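Glucokinase (Leishmania braziliensis MHOM/BR/75/M2904, PDB 6EDI) probably phosphorylates D-glucose to glucose 6-phosphate at the expense of ATP. Local coordinates at residues 79-92 against 133-147. Numbering follows the deposited sequence.
Sequences SDIRQLLEFFDEVL and LKGIARLVDYPVELF
Lys134 N donates a hydrogen bond to Ser79 O (2.8 Å), and Ile81 N returns a nearly straight bond to Lys134 O (2.9 Å, 167°), making a single beta bridge between Asp80 and Lys134. Ile81 lays CG2 against the Gly135-Ala137 backbone, while water 1 links Ile81 O to Tyr142 OH. Asp80 swings its carboxylate away from its own N (chi1 -174°), toward Arg82: OD1 accepts from Arg82 N in an Asx turn and, through its syn lone pair, from Arg82 NE at 2.9 Å. Arg82 NH2 completes this side-on salt bridge at OD2, and Gly135 CA packs over one face of the guanidinium. Leu85 CD1 meets the Tyr142 ring at its edge, 3.5 Å from CE1. Phe88, Tyr142 and Phe147 form an aromatic cluster: Phe88 points CE2 over the centre of Tyr142 (planes at 76°), one Phe88 face receives the edge of Phe147, and Tyr142 CD2 lies over the Phe147 ring. Pro143 CG presses on Phe88 CB at 3.4 Å. Leu92 CD2 settles among Pro143, Glu145 and Leu146. Helix 84-98 and the 133-147 connection thus pack together on the six-stranded mixed sheet, touching Val115 of strand 110-117 and Leu154 of strand 152-156.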
loop_
_atom_site.group_PDB
_atom_site.type_symbol
_atom_site.label_atom_id
_atom_site.label_comp_id
_atom_site.label_asym_id
_atom_site.label_seq_id
_atom_site.Cartn_x
_atom_site.Cartn_y
_atom_site.Cartn_z
ATOM N N SER A 79 -19.170 21.345 -17.821
ATOM C CA SER A 79 -18.398 21.187 -16.583
ATOM C C SER A 79 -18.960 20.037 -15.750
ATOM O O SER A 79 -19.139 20.163 -14.540
ATOM C CB SER A 79 -18.397 22.489 -15.771
ATOM O OG SER A 79 -17.730 23.531 -16.466
ATOM N N ASP A 80 -19.234 18.920 -16.421
ATOM C CA ASP A 80 -19.986 17.811 -15.842
ATOM C C ASP A 80 -19.390 16.479 -16.300
ATOM O O ASP A 80 -19.309 16.213 -17.504
ATOM C CB ASP A 80 -21.459 17.915 -16.270
ATOM C CG ASP A 80 -22.360 16.880 -15.599
ATOM O OD1 ASP A 80 -21.868 15.829 -15.126
ATOM O OD2 ASP A 80 -23.587 17.110 -15.565
ATOM N N ILE A 81 -19.010 15.637 -15.336
ATOM C CA ILE A 81 -18.329 14.365 -15.617
ATOM C C ILE A 81 -19.202 13.378 -16.390
ATOM O O ILE A 81 -18.690 12.491 -17.079
ATOM C CB ILE A 81 -17.825 13.687 -14.309
ATOM C CG1 ILE A 81 -16.749 12.643 -14.611
ATOM C CG2 ILE A 81 -18.975 13.061 -13.539
ATOM C CD1 ILE A 81 -15.482 13.245 -15.169
ATOM N N ARG A 82 -20.518 13.521 -16.260
ATOM C CA ARG A 82 -21.459 12.623 -16.928
ATOM C C ARG A 82 -21.465 12.862 -18.434
ATOM O O ARG A 82 -21.977 12.048 -19.198
ATOM C CB ARG A 82 -22.864 12.796 -16.341
ATOM C CG ARG A 82 -22.966 12.372 -14.875
ATOM C CD ARG A 82 -24.198 12.928 -14.188
ATOM N NE ARG A 82 -24.123 14.377 -14.015
ATOM C CZ ARG A 82 -25.002 15.092 -13.318
ATOM N NH1 ARG A 82 -26.028 14.494 -12.730
ATOM N NH2 ARG A 82 -24.859 16.407 -13.215
ATOM N N GLN A 83 -20.873 13.971 -18.861
ATOM C CA GLN A 83 -20.713 14.248 -20.288
ATOM C C GLN A 83 -19.795 13.226 -20.979
ATOM O O GLN A 83 -19.791 13.123 -22.200
ATOM C CB GLN A 83 -20.223 15.684 -20.526
ATOM C CG GLN A 83 -20.308 16.144 -21.984
ATOM C CD GLN A 83 -20.118 17.646 -22.161
ATOM O OE1 GLN A 83 -19.717 18.352 -21.229
ATOM N NE2 GLN A 83 -20.415 18.143 -23.360
ATOM N N LEU A 84 -19.038 12.447 -20.203
ATOM C CA LEU A 84 -18.247 11.368 -20.794
ATOM C C LEU A 84 -19.157 10.434 -21.599
ATOM O O LEU A 84 -18.758 9.935 -22.642
ATOM C CB LEU A 84 -17.466 10.577 -19.730
ATOM C CG LEU A 84 -16.406 11.346 -18.933
ATOM C CD1 LEU A 84 -15.567 10.408 -18.103
ATOM C CD2 LEU A 84 -15.514 12.115 -19.862
ATOM N N LEU A 85 -20.386 10.232 -21.122
ATOM C CA LEU A 85 -21.334 9.330 -21.786
ATOM C C LEU A 85 -21.635 9.780 -23.211
ATOM O O LEU A 85 -21.674 8.967 -24.139
ATOM C CB LEU A 85 -22.634 9.195 -20.985
ATOM C CG LEU A 85 -22.650 8.136 -19.882
ATOM C CD1 LEU A 85 -21.689 8.503 -18.777
ATOM C CD2 LEU A 85 -24.047 7.939 -19.310
ATOM N N GLU A 86 -21.843 11.078 -23.380
ATOM C CA GLU A 86 -22.045 11.638 -24.706
ATOM C C GLU A 86 -20.847 11.314 -25.571
ATOM O O GLU A 86 -20.999 10.864 -26.709
ATOM C CB GLU A 86 -22.217 13.148 -24.624
ATOM C CG GLU A 86 -23.250 13.581 -23.612
ATOM C CD GLU A 86 -23.709 14.992 -23.842
ATOM O OE1 GLU A 86 -23.096 15.692 -24.679
ATOM O OE2 GLU A 86 -24.693 15.393 -23.187
ATOM N N PHE A 87 -19.654 11.528 -25.019
ATOM C CA PHE A 87 -18.416 11.341 -25.774
ATOM C C PHE A 87 -18.242 9.887 -26.220
ATOM O O PHE A 87 -17.922 9.620 -27.378
ATOM C CB PHE A 87 -17.194 11.791 -24.963
ATOM C CG PHE A 87 -17.246 13.226 -24.518
ATOM C CD1 PHE A 87 -17.999 14.161 -25.212
ATOM C CD2 PHE A 87 -16.544 13.633 -23.389
ATOM C CE1 PHE A 87 -18.054 15.485 -24.795
ATOM C CE2 PHE A 87 -16.582 14.954 -22.960
ATOM C CZ PHE A 87 -17.339 15.887 -23.668
ATOM N N PHE A 88 -18.451 8.952 -25.298
ATOM C CA PHE A 88 -18.311 7.542 -25.636
ATOM C C PHE A 88 -19.305 7.160 -26.731
ATOM O O PHE A 88 -18.967 6.423 -27.660
ATOM C CB PHE A 88 -18.503 6.661 -24.404
ATOM C CG PHE A 88 -17.506 6.918 -23.318
ATOM C CD1 PHE A 88 -16.236 7.404 -23.619
ATOM C CD2 PHE A 88 -17.844 6.687 -21.989
ATOM C CE1 PHE A 88 -15.309 7.657 -22.599
ATOM C CE2 PHE A 88 -16.937 6.937 -20.968
ATOM C CZ PHE A 88 -15.664 7.421 -21.276
ATOM N N ASP A 89 -20.521 7.691 -26.639
ATOM C CA ASP A 89 -21.516 7.431 -27.672
ATOM C C ASP A 89 -21.132 8.053 -29.028
ATOM O O ASP A 89 -21.289 7.410 -30.065
ATOM C CB ASP A 89 -22.913 7.865 -27.230
ATOM C CG ASP A 89 -24.002 7.208 -28.050
ATOM O OD1 ASP A 89 -24.318 6.029 -27.773
ATOM O OD2 ASP A 89 -24.527 7.857 -28.981
ATOM N N GLU A 90 -20.609 9.279 -29.029
ATOM C CA GLU A 90 -20.130 9.878 -30.282
ATOM C C GLU A 90 -19.011 9.061 -30.933
ATOM O O GLU A 90 -18.924 8.986 -32.158
ATOM C CB GLU A 90 -19.652 11.320 -30.078
ATOM C CG GLU A 90 -20.713 12.284 -29.596
ATOM C CD GLU A 90 -20.573 13.662 -30.221
ATOM O OE1 GLU A 90 -19.679 14.433 -29.808
ATOM O OE2 GLU A 90 -21.364 13.968 -31.136
ATOM N N VAL A 91 -18.145 8.465 -30.117
ATOM C CA VAL A 91 -17.058 7.639 -30.645
ATOM C C VAL A 91 -17.642 6.362 -31.227
ATOM O O VAL A 91 -17.293 5.939 -32.340
ATOM C CB VAL A 91 -16.036 7.276 -29.550
ATOM C CG1 VAL A 91 -15.032 6.240 -30.065
ATOM C CG2 VAL A 91 -15.311 8.519 -29.064
ATOM N N LEU A 92 -18.553 5.769 -30.466
ATOM C CA LEU A 92 -19.172 4.510 -30.835
ATOM C C LEU A 92 -20.049 4.666 -32.087
ATOM O O LEU A 92 -19.918 3.896 -33.031
ATOM C CB LEU A 92 -19.961 3.952 -29.646
ATOM C CG LEU A 92 -19.950 2.436 -29.433
ATOM C CD1 LEU A 92 -18.903 1.763 -30.307
ATOM C CD2 LEU A 92 -19.722 2.095 -27.967
ATOM N N LEU A 133 -15.946 19.981 -11.275
ATOM C CA LEU A 133 -16.876 19.374 -12.212
ATOM C C LEU A 133 -18.094 18.904 -11.444
ATOM O O LEU A 133 -18.020 18.645 -10.238
ATOM C CB LEU A 133 -16.241 18.187 -12.947
ATOM C CG LEU A 133 -15.086 18.461 -13.905
ATOM C CD1 LEU A 133 -14.462 17.158 -14.364
ATOM C CD2 LEU A 133 -15.601 19.245 -15.089
ATOM N N LYS A 134 -19.206 18.783 -12.158
ATOM C CA LYS A 134 -20.451 18.283 -11.597
ATOM C C LYS A 134 -20.558 16.770 -11.783
ATOM O O LYS A 134 -19.941 16.205 -12.682
ATOM C CB LYS A 134 -21.611 18.947 -12.333
ATOM C CG LYS A 134 -22.879 19.008 -11.540
ATOM C CD LYS A 134 -23.312 20.445 -11.340
ATOM C CE LYS A 134 -23.887 20.618 -9.941
ATOM N NZ LYS A 134 -24.766 19.474 -9.577
ATOM N N GLY A 135 -21.350 16.114 -10.942
ATOM C CA GLY A 135 -21.753 14.748 -11.212
ATOM C C GLY A 135 -20.833 13.678 -10.661
ATOM O O GLY A 135 -19.744 13.961 -10.149
ATOM N N ILE A 136 -21.288 12.438 -10.782
ATOM C CA ILE A 136 -20.504 11.279 -10.394
ATOM C C ILE A 136 -20.242 10.414 -11.624
ATOM O O ILE A 136 -21.141 10.189 -12.438
ATOM C CB ILE A 136 -21.236 10.463 -9.312
ATOM C CG1 ILE A 136 -21.576 11.361 -8.117
ATOM C CG2 ILE A 136 -20.418 9.235 -8.895
ATOM C CD1 ILE A 136 -20.375 12.028 -7.473
ATOM N N ALA A 137 -18.997 9.972 -11.786
ATOM C CA ALA A 137 -18.664 9.006 -12.824
ATOM C C ALA A 137 -19.012 7.631 -12.297
ATOM O O ALA A 137 -18.505 7.227 -11.250
ATOM C CB ALA A 137 -17.192 9.072 -13.160
ATOM N N ARG A 138 -19.884 6.921 -13.001
ATOM C CA ARG A 138 -20.195 5.543 -12.637
ATOM C C ARG A 138 -19.813 4.635 -13.792
ATOM O O ARG A 138 -20.371 4.750 -14.883
ATOM C CB ARG A 138 -21.677 5.393 -12.276
ATOM C CG ARG A 138 -22.078 6.285 -11.112
ATOM C CD ARG A 138 -23.524 6.083 -10.650
ATOM N NE ARG A 138 -23.856 7.016 -9.574
ATOM C CZ ARG A 138 -24.048 8.320 -9.767
ATOM N NH1 ARG A 138 -23.940 8.830 -10.986
ATOM N NH2 ARG A 138 -24.337 9.119 -8.747
ATOM N N LEU A 139 -18.849 3.751 -13.547
ATOM C CA LEU A 139 -18.330 2.858 -14.578
ATOM C C LEU A 139 -19.438 2.032 -15.241
ATOM O O LEU A 139 -19.426 1.811 -16.458
ATOM C CB LEU A 139 -17.268 1.928 -13.978
ATOM C CG LEU A 139 -16.677 0.903 -14.939
ATOM C CD1 LEU A 139 -15.820 1.598 -15.970
ATOM C CD2 LEU A 139 -15.883 -0.168 -14.194
ATOM N N VAL A 140 -20.399 1.595 -14.436
ATOM C CA VAL A 140 -21.501 0.768 -14.925
ATOM C C VAL A 140 -22.355 1.465 -16.005
ATOM O O VAL A 140 -22.975 0.798 -16.838
ATOM C CB VAL A 140 -22.394 0.300 -13.753
ATOM C CG1 VAL A 140 -23.166 1.469 -13.173
ATOM C CG2 VAL A 140 -23.340 -0.807 -14.203
ATOM N N ASP A 141 -22.379 2.798 -16.007
ATOM C CA ASP A 141 -23.159 3.534 -17.009
ATOM C C ASP A 141 -22.479 3.592 -18.377
ATOM O O ASP A 141 -23.075 4.053 -19.354
ATOM C CB ASP A 141 -23.457 4.961 -16.537
ATOM C CG ASP A 141 -24.436 5.007 -15.378
ATOM O OD1 ASP A 141 -25.003 3.949 -15.027
ATOM O OD2 ASP A 141 -24.640 6.109 -14.824
ATOM N N TYR A 142 -21.231 3.133 -18.440
ATOM C CA TYR A 142 -20.409 3.304 -19.636
ATOM C C TYR A 142 -20.676 2.219 -20.669
ATOM O O TYR A 142 -21.006 1.089 -20.304
ATOM C CB TYR A 142 -18.920 3.308 -19.271
ATOM C CG TYR A 142 -18.480 4.511 -18.466
ATOM C CD1 TYR A 142 -19.345 5.577 -18.228
ATOM C CD2 TYR A 142 -17.196 4.579 -17.952
ATOM C CE1 TYR A 142 -18.948 6.669 -17.494
ATOM C CE2 TYR A 142 -16.778 5.667 -17.222
ATOM C CZ TYR A 142 -17.660 6.710 -16.995
ATOM O OH TYR A 142 -17.255 7.796 -16.264
ATOM N N PRO A 143 -20.535 2.567 -21.963
ATOM C CA PRO A 143 -20.701 1.673 -23.117
ATOM C C PRO A 143 -19.881 0.404 -23.005
ATOM O O PRO A 143 -18.655 0.471 -23.029
ATOM C CB PRO A 143 -20.128 2.500 -24.262
ATOM C CG PRO A 143 -20.425 3.892 -23.892
ATOM C CD PRO A 143 -20.275 3.957 -22.393
ATOM N N VAL A 144 -20.549 -0.739 -22.932
ATOM C CA VAL A 144 -19.873 -2.011 -22.763
ATOM C C VAL A 144 -18.922 -2.333 -23.921
ATOM O O VAL A 144 -17.925 -3.036 -23.747
ATOM C CB VAL A 144 -20.905 -3.128 -22.530
ATOM C CG1 VAL A 144 -20.831 -4.192 -23.620
ATOM C CG2 VAL A 144 -20.715 -3.700 -21.173
ATOM N N GLU A 145 -19.221 -1.798 -25.098
ATOM C CA GLU A 145 -18.362 -2.029 -26.244
ATOM C C GLU A 145 -17.018 -1.322 -26.077
ATOM O O GLU A 145 -16.013 -1.748 -26.651
ATOM C CB GLU A 145 -19.059 -1.563 -27.524
ATOM C CG GLU A 145 -20.439 -2.177 -27.733
ATOM C CD GLU A 145 -21.247 -1.451 -28.793
ATOM O OE1 GLU A 145 -21.880 -0.426 -28.461
ATOM O OE2 GLU A 145 -21.247 -1.899 -29.961
ATOM N N LEU A 146 -17.000 -0.234 -25.308
ATOM C CA LEU A 146 -15.739 0.454 -25.026
ATOM C C LEU A 146 -15.187 0.037 -23.674
ATOM O O LEU A 146 -13.981 0.116 -23.438
ATOM C CB LEU A 146 -15.899 1.978 -25.082
ATOM C CG LEU A 146 -16.326 2.509 -26.446
ATOM C CD1 LEU A 146 -16.367 4.026 -26.475
ATOM C CD2 LEU A 146 -15.398 1.977 -27.533
ATOM N N PHE A 147 -16.069 -0.418 -22.793
ATOM C CA PHE A 147 -15.651 -0.814 -21.454
ATOM C C PHE A 147 -16.202 -2.181 -21.092
ATOM O O PHE A 147 -17.244 -2.279 -20.425
ATOM C CB PHE A 147 -16.062 0.243 -20.422
ATOM C CG PHE A 147 -15.503 1.611 -20.718
ATOM C CD1 PHE A 147 -16.196 2.501 -21.536
ATOM C CD2 PHE A 147 -14.267 1.993 -20.203
ATOM C CE1 PHE A 147 -15.672 3.756 -21.827
ATOM C CE2 PHE A 147 -13.733 3.238 -20.483
ATOM C CZ PHE A 147 -14.438 4.128 -21.298
HETATM O O HOH W 1 -18.900 9.899 -16.312
#